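Local coordinates for unsaturated glucuronyl hydrolase (PDB 2ZZR), which hydrolyses unsaturated disaccharides derived from hyaluronan, chondroitin and heparin, releasing the 4,5-unsaturated uronic acid at their non-reducing end, at residues Lys61-Asp64 with Thr69-Phe72; Phe100-Arg103 with Arg107-Leu110; Pro121-Glu126 with Leu136-Lys141. All coordinates share one frame; numbering follows the deposited sequence.

Contact 1: residues Lys61-Asp64 with Thr69-Phe72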
loop_
_atom_site.group_PDB
_atom_site.type_symbol
_atom_site.label_atom_id
_atom_site.label_comp_id
_atom_site.label_asym_id
_atom_site.label_seq_id
_atom_site.Cartn_x
_atom_site.Cartn_y
_atom_site.Cartn_z
ATOM N N LYS A 61 12.349 15.557 5.966
ATOM C CA LYS A 61 12.007 16.917 6.340
ATOM C C LYS A 61 10.660 16.900 7.058
ATOM O O LYS A 61 9.974 15.870 7.094
ATOM C CB LYS A 61 12.001 17.844 5.116
ATOM C CG LYS A 61 13.403 18.195 4.633
ATOM C CD LYS A 61 13.401 18.932 3.299
ATOM C CE LYS A 61 14.814 19.025 2.761
ATOM N NZ LYS A 61 14.850 19.613 1.394
ATOM N N VAL A 62 10.295 18.038 7.639
ATOM C CA VAL A 62 9.070 18.164 8.421
ATOM C C VAL A 62 8.052 19.002 7.651
ATOM O O VAL A 62 8.403 20.049 7.091
ATOM C CB VAL A 62 9.354 18.808 9.803
ATOM C CG1 VAL A 62 8.099 18.837 10.646
ATOM C CG2 VAL A 62 10.464 18.054 10.528
ATOM N N MET A 63 6.802 18.540 7.625
ATOM C CA MET A 63 5.749 19.205 6.855
ATOM C C MET A 63 4.397 19.201 7.564
ATOM O O MET A 63 4.196 18.473 8.541
ATOM C CB MET A 63 5.619 18.554 5.473
ATOM C CG MET A 63 4.908 17.200 5.491
ATOM S SD MET A 63 4.385 16.692 3.840
ATOM C CE MET A 63 3.178 17.967 3.470
ATOM N N ASP A 64 3.463 20.000 7.053
ATOM C CA ASP A 64 2.115 20.041 7.602
ATOM C C ASP A 64 1.244 18.922 7.018
ATOM O O ASP A 64 1.751 18.031 6.323
ATOM C CB ASP A 64 1.475 21.427 7.415
ATOM C CG ASP A 64 1.297 21.819 5.948
ATOM O OD1 ASP A 64 1.569 21.003 5.039
ATOM O OD2 ASP A 64 0.865 22.966 5.704
ATOM N N THR A 69 0.497 11.455 2.004
ATOM C CA THR A 69 1.321 10.498 2.748
ATOM C C THR A 69 1.231 10.632 4.274
ATOM O O THR A 69 1.815 9.819 4.998
ATOM C CB THR A 69 2.799 10.666 2.375
ATOM O OG1 THR A 69 3.154 12.057 2.430
ATOM C CG2 THR A 69 3.075 10.133 0.978
ATOM N N ASN A 70 0.528 11.654 4.757
ATOM C CA ASN A 70 0.522 11.954 6.202
ATOM C C ASN A 70 0.006 10.816 7.083
ATOM O O ASN A 70 0.507 10.619 8.193
ATOM C CB ASN A 70 -0.272 13.218 6.498
ATOM C CG ASN A 70 0.303 14.428 5.808
ATOM O OD1 ASN A 70 1.098 15.176 6.390
ATOM N ND2 ASN A 70 -0.075 14.616 4.555
ATOM N N GLY A 71 -0.978 10.082 6.576
ATOM C CA GLY A 71 -1.592 8.959 7.299
ATOM C C GLY A 71 -0.644 7.817 7.617
ATOM O O GLY A 71 -0.855 7.098 8.599
ATOM N N PHE A 72 0.396 7.646 6.795
ATOM C CA PHE A 72 1.387 6.587 7.001
ATOM C C PHE A 72 2.211 6.814 8.265
ATOM O O PHE A 72 2.584 5.856 8.943
ATOM C CB PHE A 72 2.307 6.424 5.784
ATOM C CG PHE A 72 1.596 5.947 4.549
ATOM C CD1 PHE A 72 0.981 4.692 4.521
ATOM C CD2 PHE A 72 1.540 6.750 3.411
ATOM C CE1 PHE A 72 0.320 4.243 3.376
ATOM C CE2 PHE A 72 0.876 6.311 2.263
ATOM C CZ PHE A 72 0.267 5.058 2.246
#

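Contact 2: residues Phe100-Arg103 with Arg107-Leu110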
loop_
_atom_site.group_PDB
_atom_site.type_symbol
_atom_site.label_atom_id
_atom_site.label_comp_id
_atom_site.label_asym_id
_atom_site.label_seq_id
_atom_site.Cartn_x
_atom_site.Cartn_y
_atom_site.Cartn_z
ATOM N N PHE A 100 -6.492 15.295 11.147
ATOM C CA PHE A 100 -7.199 14.725 9.993
ATOM C C PHE A 100 -8.678 15.109 9.970
ATOM O O PHE A 100 -9.238 15.377 8.910
ATOM C CB PHE A 100 -7.007 13.202 9.922
ATOM C CG PHE A 100 -5.650 12.793 9.425
ATOM C CD1 PHE A 100 -4.698 12.281 10.297
ATOM C CD2 PHE A 100 -5.317 12.935 8.080
ATOM C CE1 PHE A 100 -3.435 11.909 9.847
ATOM C CE2 PHE A 100 -4.058 12.571 7.616
ATOM C CZ PHE A 100 -3.112 12.058 8.499
ATOM N N LEU A 101 -9.306 15.143 11.141
ATOM C CA LEU A 101 -10.680 15.614 11.250
ATOM C C LEU A 101 -10.787 17.075 10.807
ATOM O O LEU A 101 -11.710 17.441 10.075
ATOM C CB LEU A 101 -11.208 15.433 12.680
ATOM C CG LEU A 101 -12.685 15.761 12.956
ATOM C CD1 LEU A 101 -13.649 15.230 11.889
ATOM C CD2 LEU A 101 -13.081 15.243 14.332
ATOM N N ASN A 102 -9.839 17.901 11.242
ATOM C CA ASN A 102 -9.784 19.295 10.789
ATOM C C ASN A 102 -9.631 19.396 9.269
ATOM O O ASN A 102 -10.291 20.213 8.614
ATOM C CB ASN A 102 -8.643 20.046 11.471
ATOM C CG ASN A 102 -8.522 21.484 10.982
ATOM O OD1 ASN A 102 -7.706 21.792 10.111
ATOM N ND2 ASN A 102 -9.358 22.361 11.521
ATOM N N ARG A 103 -8.757 18.554 8.721
ATOM C CA ARG A 103 -8.462 18.552 7.290
ATOM C C ARG A 103 -9.692 18.246 6.427
ATOM O O ARG A 103 -9.909 18.894 5.396
ATOM C CB ARG A 103 -7.315 17.580 6.985
ATOM C CG ARG A 103 -6.820 17.659 5.548
ATOM C CD ARG A 103 -5.596 16.802 5.328
ATOM N NE ARG A 103 -5.205 16.798 3.918
ATOM C CZ ARG A 103 -4.175 16.121 3.420
ATOM N NH1 ARG A 103 -3.392 15.388 4.211
ATOM N NH2 ARG A 103 -3.920 16.184 2.119
ATOM N N ARG A 107 -11.956 20.659 4.160
ATOM C CA ARG A 107 -11.690 20.228 2.780
ATOM C C ARG A 107 -10.346 20.752 2.247
ATOM O O ARG A 107 -10.260 21.296 1.137
ATOM C CB ARG A 107 -12.856 20.620 1.861
ATOM C CG ARG A 107 -14.199 19.983 2.244
ATOM C CD ARG A 107 -15.358 20.520 1.404
ATOM N NE ARG A 107 -15.200 20.226 -0.023
ATOM C CZ ARG A 107 -15.627 19.115 -0.622
ATOM N NH1 ARG A 107 -16.249 18.167 0.075
ATOM N NH2 ARG A 107 -15.433 18.953 -1.928
ATOM N N ILE A 108 -9.304 20.578 3.054
ATOM C CA ILE A 108 -7.960 21.042 2.727
ATOM C C ILE A 108 -7.161 19.954 2.017
ATOM O O ILE A 108 -6.934 18.878 2.578
ATOM C CB ILE A 108 -7.196 21.489 3.997
ATOM C CG1 ILE A 108 -7.920 22.660 4.669
ATOM C CG2 ILE A 108 -5.736 21.852 3.663
ATOM C CD1 ILE A 108 -7.496 22.901 6.107
ATOM N N ALA A 109 -6.735 20.249 0.786
ATOM C CA ALA A 109 -5.852 19.378 0.006
ATOM C C ALA A 109 -6.377 17.942 -0.144
ATOM O O ALA A 109 -5.635 16.974 0.052
ATOM C CB ALA A 109 -4.432 19.383 0.600
ATOM N N LEU A 110 -7.652 17.812 -0.497
ATOM C CA LEU A 110 -8.278 16.489 -0.597
ATOM C C LEU A 110 -8.976 16.204 -1.935
ATOM O O LEU A 110 -9.807 15.297 -2.026
ATOM C CB LEU A 110 -9.233 16.260 0.582
ATOM C CG LEU A 110 -8.602 16.141 1.976
ATOM C CD1 LEU A 110 -9.685 16.054 3.042
ATOM C CD2 LEU A 110 -7.656 14.938 2.079
#

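Contact 3: residues Pro121-Glu126 with Leu136-Lys141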
loop_
_atom_site.group_PDB
_atom_site.type_symbol
_atom_site.label_atom_id
_atom_site.label_comp_id
_atom_site.label_asym_id
_atom_site.label_seq_id
_atom_site.Cartn_x
_atom_site.Cartn_y
_atom_site.Cartn_z
ATOM N N PRO A 121 -5.015 4.450 7.794
ATOM C CA PRO A 121 -3.999 4.139 8.806
ATOM C C PRO A 121 -3.972 5.123 9.978
ATOM O O PRO A 121 -3.258 4.889 10.948
ATOM C CB PRO A 121 -2.678 4.219 8.030
ATOM C CG PRO A 121 -3.064 4.329 6.573
ATOM C CD PRO A 121 -4.391 4.995 6.575
ATOM N N SER A 122 -4.745 6.202 9.879
ATOM C CA SER A 122 -4.784 7.221 10.925
ATOM C C SER A 122 -6.081 7.137 11.728
ATOM O O SER A 122 -6.073 6.790 12.919
ATOM C CB SER A 122 -4.619 8.610 10.302
ATOM O OG SER A 122 -5.683 8.878 9.401
ATOM N N CYS A 123 -7.194 7.433 11.067
ATOM C CA CYS A 123 -8.490 7.528 11.724
ATOM C C CYS A 123 -9.172 6.174 11.849
ATOM O O CYS A 123 -9.596 5.794 12.937
ATOM C CB CYS A 123 -9.381 8.520 10.985
ATOM S SG CYS A 123 -8.657 10.177 10.962
ATOM N N THR A 124 -9.266 5.429 10.752
ATOM C CA THR A 124 -9.908 4.115 10.847
ATOM C C THR A 124 -9.109 3.221 11.799
ATOM O O THR A 124 -9.690 2.458 12.574
ATOM C CB THR A 124 -10.103 3.450 9.474
ATOM O OG1 THR A 124 -10.636 4.418 8.566
ATOM C CG2 THR A 124 -11.086 2.293 9.578
ATOM N N ALA A 125 -7.785 3.350 11.753
ATOM C CA ALA A 125 -6.892 2.652 12.680
ATOM C C ALA A 125 -7.308 2.867 14.132
ATOM O O ALA A 125 -7.483 1.893 14.876
ATOM C CB ALA A 125 -5.463 3.089 12.482
ATOM N N GLU A 126 -7.470 4.128 14.540
ATOM C CA GLU A 126 -7.874 4.378 15.923
ATOM C C GLU A 126 -9.233 3.772 16.228
ATOM O O GLU A 126 -9.423 3.190 17.299
ATOM C CB GLU A 126 -7.857 5.855 16.316
ATOM C CG GLU A 126 -8.126 5.979 17.828
ATOM C CD GLU A 126 -7.929 7.356 18.408
ATOM O OE1 GLU A 126 -7.668 7.426 19.631
ATOM O OE2 GLU A 126 -8.048 8.355 17.669
ATOM N N LEU A 136 -13.967 7.842 13.870
ATOM C CA LEU A 136 -15.045 7.354 13.021
ATOM C C LEU A 136 -15.635 8.473 12.162
ATOM O O LEU A 136 -15.830 8.303 10.963
ATOM C CB LEU A 136 -16.140 6.679 13.855
ATOM C CG LEU A 136 -17.362 6.136 13.108
ATOM C CD1 LEU A 136 -16.965 5.084 12.067
ATOM C CD2 LEU A 136 -18.392 5.565 14.083
ATOM N N GLU A 137 -15.913 9.614 12.791
ATOM C CA GLU A 137 -16.476 10.772 12.103
ATOM C C GLU A 137 -15.596 11.193 10.924
ATOM O O GLU A 137 -16.090 11.396 9.815
ATOM C CB GLU A 137 -16.632 11.934 13.086
ATOM C CG GLU A 137 -17.246 13.190 12.486
ATOM C CD GLU A 137 -17.216 14.370 13.443
ATOM O OE1 GLU A 137 -17.418 15.508 12.973
ATOM O OE2 GLU A 137 -16.978 14.166 14.654
ATOM N N ALA A 138 -14.296 11.310 11.174
ATOM C CA ALA A 138 -13.337 11.692 10.134
ATOM C C ALA A 138 -13.321 10.669 9.002
ATOM O O ALA A 138 -13.258 11.035 7.825
ATOM C CB ALA A 138 -11.947 11.857 10.722
ATOM N N THR A 139 -13.385 9.388 9.363
ATOM C CA THR A 139 -13.392 8.303 8.373
ATOM C C THR A 139 -14.601 8.387 7.432
ATOM O O THR A 139 -14.449 8.315 6.205
ATOM C CB THR A 139 -13.340 6.908 9.057
ATOM O OG1 THR A 139 -12.125 6.777 9.807
ATOM C CG2 THR A 139 -13.396 5.807 8.017
ATOM N N ILE A 140 -15.800 8.541 7.998
ATOM C CA ILE A 140 -17.014 8.616 7.184
ATOM C C ILE A 140 -16.992 9.849 6.280
ATOM O O ILE A 140 -17.310 9.755 5.094
ATOM C CB ILE A 140 -18.310 8.556 8.038
ATOM C CG1 ILE A 140 -18.350 7.257 8.860
ATOM C CG2 ILE A 140 -19.558 8.681 7.151
ATOM C CD1 ILE A 140 -18.232 5.971 8.038
ATOM N N LYS A 141 -16.586 10.987 6.836
ATOM C CA LYS A 141 -16.468 12.217 6.047
ATOM C C LYS A 141 -15.456 12.048 4.906
ATOM O O LYS A 141 -15.705 12.494 3.785
ATOM C CB LYS A 141 -16.119 13.410 6.943
ATOM C CG LYS A 141 -17.294 13.882 7.799
ATOM C CD LYS A 141 -16.858 14.939 8.800
ATOM C CE LYS A 141 -18.065 15.511 9.544
ATOM N NZ LYS A 141 -17.667 16.627 10.438
#

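Contact 1: residues Lys61-Asp64 with Thr69-Phe72
The amide end of N70 reaches across to the backbone carbonyl of D64, and the side chain of M63 lies beside the same amide. As modelled, N70 OD1 stands 2.9 Å from D64 O. The oxygen and nitrogen of this amide are likely exchanged; if so, an N-H could face D64 O, but the bond is not established. The CG of N70 lies beside its own backbone N and anti to the carbonyl carbon (chi1 -61°). From there chi2 near -95° sets the amide plane roughly perpendicular to the plane of CA, CB and CG and brings one of its two polar ends up to D64. A short polar side chain suits this place, where a loop carbonyl comes close to the buried first turn of a helix.

M63 leans toward the helix from the end of its strand. Its CG comes no nearer than 4.4 Å to N70 OD1, so this is loose packing. The flexible thioether then runs on, and SD is 5.0 Å from T69 OG1. P53 of the adjoining strand packs against both M63 and T69. D64 points the other way: its CB leaves the helix side, and OD1 is hydrogen-bonded to T66 OG1 within the short turn, so that the backbone of D64 rather than its carboxylate meets N70. Beyond T69 the first turn is tied by F72 N to T69 O at 3.2 Å, while F72 itself faces F117 and helix 376-390.

Little surface is buried here, as expected of a connection more than a core. It is the passage from the antiparallel hairpin of strands 50-56 and 59-63 into helix 70-84 of the alpha barrel of this family 88 glycoside hydrolase, with N70 about 9 Å, side chain to side chain, from the likely nucleophile D114.

Contact 2: residues Phe100-Arg103 with Arg107-Leu110
R103 holds the chain that turns back at the end of helix 87-105, a Schellman motif in which R107 takes the positive phi (49°). The turn is fastened by I108 N, which gives a nearly straight hydrogen bond of 2.9 Å to R103 O (168° at the hydrogen), lying in the carbonyl plane.

The side chain of the same arginine then grips the loop that follows. With CG anti to the backbone N (chi1 -172°) and the chain extended from CG to NE, the guanidinium is carried along the loop backbone. NE bonds to I108 O at 3.0 Å, an acceptor lying close to the guanidinium plane. NH2 lies 2.8 Å from A109 O in a further hydrogen bond, although the position of that oxygen is less certain. Arginine suits the place because one flat group can serve consecutive carbonyls of a loop that has no regular structure to pair with.

Farther out, NH1 is hydrogen-bonded to N65 OD1 and NH2 also to E67 O, so the cation joins this loop to the one before helix 70-84. R107, whose CB points away from the helix segment, forms a salt bridge with E148, and L110 O receives K145 NZ; both partners stand on or just after helix 133-147. L110 supplies the apolar cover: CD2 sits over one face of the R103 guanidinium, 3.6 Å from NE.

Contact 3: residues Pro121-Glu126 with Leu136-Lys141
C123 and T124 of one helix meet A138 and T139 of the next, and the residues before and after them turn to other neighbours. P121 opens the segment at a kink, where the backbone N of P121 and of S122 makes no bond to the preceding turn; a proline, having no N-H to give, fits such a place. S122 bends its hydroxyl back to L118 O, an economical way for a serine to satisfy itself in a buried helix.

C123 makes the apolar part of the contact. Its SG, beside the backbone N and anti to the carbonyl carbon (chi1 -61°), rests 3.7 Å from A138 CB, while its CB lies 3.5 Å from T139 OG1. A thiol against a methyl is small enough for closely approaching helices.

At T124 the helices come nearest, 6.0 Å between its CA and that of T139. The two threonine side chains cross at about a right angle, bringing OG1 of T124 to 3.1 Å from OG1 of T139, with a possible hydrogen bond between them, and to 3.1 Å from T139 CG2, which is tight. The T139 hydroxyl has a hydrogen bond with A135 O one turn back. Threonine suits this spot because it carries a hydroxyl and a methyl on one short stem.

A125 then faces W78, and E126 carries OE2 to H94 ND1. The short segment axes pass 8.1 Å apart at a signed crossing angle of -128°, so the helices run obliquely, in roughly opposed directions. Helices 115-130 and 133-147 thus pack as successive helices of the alpha barrel, with F100 of helix 87-105 against C123, helix 70-84 against A125 and E126, and F184 of helix 180-189 touching both threonines.

How the contacts relate
The contacts follow one another along the chain and run from the barrel's loops into its helical wall. Contact 3 is buried and joins two helices through small side chains, whereas contacts 1 and 2 are partly buried and rely on backbone carbonyls met by polar side chains. Helix 87-105 links all three: F100 CZ packs 3.5 Å from G71 N of contact 1, and L101 CD1 lies 4.0 Å from A138 CB of contact 3. The N70 amide also packs against the R103 guanidinium, so contacts 1 and 2 adjoin one another, and both come near D114, the L110 side chain to about 7 Å from that of D114. Contact 3, by contrast, lies away from the catalytic and substrate-binding residues.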